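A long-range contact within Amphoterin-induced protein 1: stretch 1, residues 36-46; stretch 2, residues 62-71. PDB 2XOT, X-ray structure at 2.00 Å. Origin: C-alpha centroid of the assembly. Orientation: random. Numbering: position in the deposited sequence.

Stretch 1, residues 36-46: SLPSYTALLDL
Stretch 2 62-71: RLTNLHSLLL

The two stretches lie side by side and run in the same direction. Each has a type I beta turn, P38 to T41 in the first and L63 to L66 in the second, and then a short strand, 43-45 and 68-70. The strand axes approach to 4.9 Å, with 1° between their directions. The parallel register pairs L43 with S68, L44 with L69 and D45 with L70, at CA-CA distances of 4.7, 5.1 and 4.8 Å. Together the stretches bury 769 Å².

Backbone hydrogen bonds fix this register. A42 O accepts from H67 N at 2.8 Å and from S68 N at 3.3 Å. L44 makes two bonds to the second stretch: its N donates to S68 O at 3.0 Å, and its O accepts from L70 N at 2.9 Å. L46 N closes the ladder on L70 O at 2.9 Å. The strand residues are extended, with L43 at -129/131 and L70 at -107/112.

L70 loses the most surface, 84 Å². It shares a face of the sheet with L43, D45 and S68. Its chi1 is m (-80°), and chi2 lies off the wells at 29°. Its CD2 meets L43 CD2 at 4.1 Å, an apolar contact, and its CB lies 3.8 Å from D45 OD1. L43 and D45 both have chi1 t. On the same face, L43 CD1 reaches S68 CB at 3.7 Å.

L63 loses 82 Å². Its CA-CB bond points sideways, but the m,t rotamer brings the end of the side chain closer to the first stretch. L63 CD2 packs 3.4 Å from P38 O. L63 CD1 lies 4.1 Å from L37 CD1 and 4.5 Å from L44 CD2. L37 is also m,t.

L44, with 71 Å² covered by the second stretch, joins this cluster from the face it shares with L69. Its rotamer is t,p. Its CB lies 3.8 Å from L66 CD1, and its CD2 lies 4.2 Å from L69 CD1. L66 and L69 are both t,p. These leucines are buried, so their methyl and methylene groups pack against one another away from water; L63 CD2 also rests on a backbone carbonyl, P38 O, which is a packing contact and not a hydrogen bond. Beyond the strands, L46 CB touches L71 CD2 at 4.0 Å; both residues are m,t.

At the turns, P38 O accepts from T41 N at 3.2 Å and T41 OG1 at 2.6 Å. L66 N donates to L63 O at 3.0 Å. One water bridges the stretches: it donates to S39 O at 2.6 Å and T41 O at 2.9 Å, and accepts from N65 N at 2.9 Å. Nearby, A42 CA makes a CA-H...O contact with N65 O at 3.4 Å.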

# COMPACT_ATOMS: atom_id res chain seq x y z
N SER B 36 -0.61 27.26 -4.07
CA SER B 36 -2.01 26.88 -4.28
C SER B 36 -2.14 25.41 -4.67
O SER B 36 -2.66 25.07 -5.75
CB SER B 36 -2.71 27.81 -5.30
OG SER B 36 -3.03 29.07 -4.71
N LEU B 37 -1.67 24.56 -3.78
CA LEU B 37 -1.78 23.11 -3.95
C LEU B 37 -3.23 22.68 -3.73
O LEU B 37 -3.81 22.98 -2.70
CB LEU B 37 -0.86 22.38 -2.98
CG LEU B 37 0.64 22.59 -3.19
CD1 LEU B 37 1.42 22.03 -1.99
CD2 LEU B 37 1.12 21.98 -4.54
N PRO B 38 -3.83 21.97 -4.71
CA PRO B 38 -5.25 21.64 -4.60
C PRO B 38 -5.56 20.66 -3.48
O PRO B 38 -4.78 19.76 -3.18
CB PRO B 38 -5.61 21.05 -5.97
CG PRO B 38 -4.39 21.13 -6.80
CD PRO B 38 -3.23 21.49 -5.97
N SER B 39 -6.71 20.84 -2.84
CA SER B 39 -7.06 20.01 -1.69
C SER B 39 -7.36 18.56 -2.04
O SER B 39 -7.31 17.69 -1.17
CB SER B 39 -8.26 20.61 -0.96
OG SER B 39 -9.21 21.01 -1.91
N TYR B 40 -7.69 18.29 -3.30
CA TYR B 40 -7.91 16.92 -3.79
C TYR B 40 -6.63 16.05 -3.90
O TYR B 40 -6.73 14.85 -4.15
CB TYR B 40 -8.70 16.92 -5.12
CG TYR B 40 -8.05 17.65 -6.29
CD1 TYR B 40 -6.85 17.22 -6.82
CD2 TYR B 40 -8.66 18.75 -6.88
CE1 TYR B 40 -6.25 17.87 -7.86
CE2 TYR B 40 -8.07 19.40 -7.94
CZ TYR B 40 -6.87 18.97 -8.43
OH TYR B 40 -6.26 19.59 -9.51
N THR B 41 -5.45 16.65 -3.72
CA THR B 41 -4.18 15.94 -3.95
C THR B 41 -3.99 14.72 -3.03
O THR B 41 -4.10 14.83 -1.78
CB THR B 41 -2.97 16.89 -3.82
OG1 THR B 41 -3.25 18.10 -4.54
CG2 THR B 41 -1.71 16.29 -4.39
N ALA B 42 -3.74 13.57 -3.67
CA ALA B 42 -3.49 12.29 -2.99
C ALA B 42 -1.98 11.98 -2.92
O ALA B 42 -1.51 11.48 -1.90
CB ALA B 42 -4.22 11.13 -3.72
N LEU B 43 -1.26 12.22 -4.02
CA LEU B 43 0.21 12.03 -4.08
C LEU B 43 0.81 13.31 -4.62
O LEU B 43 0.31 13.87 -5.60
CB LEU B 43 0.59 10.84 -4.96
CG LEU B 43 2.07 10.43 -5.11
CD1 LEU B 43 2.21 8.91 -5.10
CD2 LEU B 43 2.67 10.94 -6.39
N LEU B 44 1.83 13.80 -3.94
CA LEU B 44 2.56 14.98 -4.36
C LEU B 44 4.03 14.62 -4.53
O LEU B 44 4.72 14.25 -3.54
CB LEU B 44 2.34 16.08 -3.32
CG LEU B 44 3.08 17.40 -3.51
CD1 LEU B 44 2.80 17.95 -4.91
CD2 LEU B 44 2.66 18.36 -2.39
N ASP B 45 4.51 14.71 -5.76
CA ASP B 45 5.91 14.39 -6.08
C ASP B 45 6.70 15.65 -6.38
O ASP B 45 6.53 16.20 -7.46
CB ASP B 45 5.98 13.47 -7.31
CG ASP B 45 7.39 13.05 -7.65
OD1 ASP B 45 8.36 13.37 -6.92
OD2 ASP B 45 7.54 12.37 -8.67
N LEU B 46 7.55 16.06 -5.42
CA LEU B 46 8.40 17.24 -5.55
C LEU B 46 9.85 16.81 -5.50
O LEU B 46 10.74 17.59 -5.11
CB LEU B 46 8.13 18.21 -4.42
CG LEU B 46 6.79 18.93 -4.50
CD1 LEU B 46 6.30 19.31 -3.13
CD2 LEU B 46 6.92 20.15 -5.44
N ARG B 62 -4.06 23.03 3.24
CA ARG B 62 -4.39 21.87 4.09
C ARG B 62 -4.77 20.70 3.17
O ARG B 62 -5.76 20.74 2.43
CB ARG B 62 -5.52 22.14 5.09
CG ARG B 62 -5.64 21.08 6.17
CD ARG B 62 -6.59 21.51 7.30
N LEU B 63 -3.96 19.64 3.23
CA LEU B 63 -4.04 18.58 2.25
C LEU B 63 -4.43 17.30 2.95
O LEU B 63 -3.63 16.37 3.08
CB LEU B 63 -2.71 18.46 1.54
CG LEU B 63 -2.23 19.72 0.82
CD1 LEU B 63 -0.91 19.42 0.14
CD2 LEU B 63 -3.28 20.23 -0.17
N THR B 64 -5.68 17.26 3.40
CA THR B 64 -6.18 16.14 4.17
C THR B 64 -6.41 14.89 3.36
O THR B 64 -6.69 13.83 3.91
CB THR B 64 -7.51 16.49 4.85
OG1 THR B 64 -8.48 16.82 3.85
CG2 THR B 64 -7.32 17.68 5.83
N ASN B 65 -6.33 15.01 2.04
CA ASN B 65 -6.38 13.84 1.16
C ASN B 65 -4.98 13.31 0.79
O ASN B 65 -4.88 12.31 0.07
CB ASN B 65 -7.20 14.14 -0.10
CG ASN B 65 -8.67 14.37 0.18
OD1 ASN B 65 -9.22 15.41 -0.18
ND2 ASN B 65 -9.33 13.38 0.79
N LEU B 66 -3.92 13.96 1.28
CA LEU B 66 -2.54 13.58 0.87
C LEU B 66 -2.10 12.32 1.62
O LEU B 66 -2.06 12.33 2.84
CB LEU B 66 -1.50 14.71 1.14
CG LEU B 66 -0.17 14.62 0.36
CD1 LEU B 66 -0.43 14.76 -1.14
CD2 LEU B 66 0.90 15.64 0.75
N HIS B 67 -1.78 11.26 0.88
CA HIS B 67 -1.23 10.02 1.48
C HIS B 67 0.26 9.79 1.23
O HIS B 67 0.94 9.14 2.04
CB HIS B 67 -2.04 8.84 0.98
CG HIS B 67 -3.45 8.85 1.46
ND1 HIS B 67 -4.43 8.05 0.92
CD2 HIS B 67 -4.05 9.59 2.44
CE1 HIS B 67 -5.58 8.29 1.55
NE2 HIS B 67 -5.37 9.22 2.47
N SER B 68 0.76 10.33 0.13
CA SER B 68 2.18 10.26 -0.20
C SER B 68 2.80 11.62 -0.50
O SER B 68 2.27 12.38 -1.30
CB SER B 68 2.35 9.37 -1.42
OG SER B 68 1.87 8.06 -1.08
N LEU B 69 3.95 11.87 0.11
CA LEU B 69 4.67 13.12 -0.05
C LEU B 69 6.11 12.74 -0.37
O LEU B 69 6.81 12.18 0.47
CB LEU B 69 4.57 13.93 1.23
CG LEU B 69 5.39 15.22 1.27
CD1 LEU B 69 5.15 16.07 0.02
CD2 LEU B 69 5.02 15.98 2.53
N LEU B 70 6.51 12.99 -1.61
CA LEU B 70 7.79 12.57 -2.11
C LEU B 70 8.66 13.81 -2.23
O LEU B 70 8.40 14.65 -3.09
CB LEU B 70 7.62 11.93 -3.50
CG LEU B 70 7.14 10.48 -3.59
CD1 LEU B 70 6.26 10.05 -2.45
CD2 LEU B 70 6.47 10.20 -4.96
N LEU B 71 9.69 13.88 -1.38
CA LEU B 71 10.61 15.03 -1.32
C LEU B 71 12.08 14.65 -1.49
O LEU B 71 12.96 15.43 -1.14
CB LEU B 71 10.41 15.75 0.01
CG LEU B 71 9.09 16.52 0.11
CD1 LEU B 71 8.68 16.67 1.55
CD2 LEU B 71 9.19 17.92 -0.59
O HOH W 1 -5.25 16.76 0.05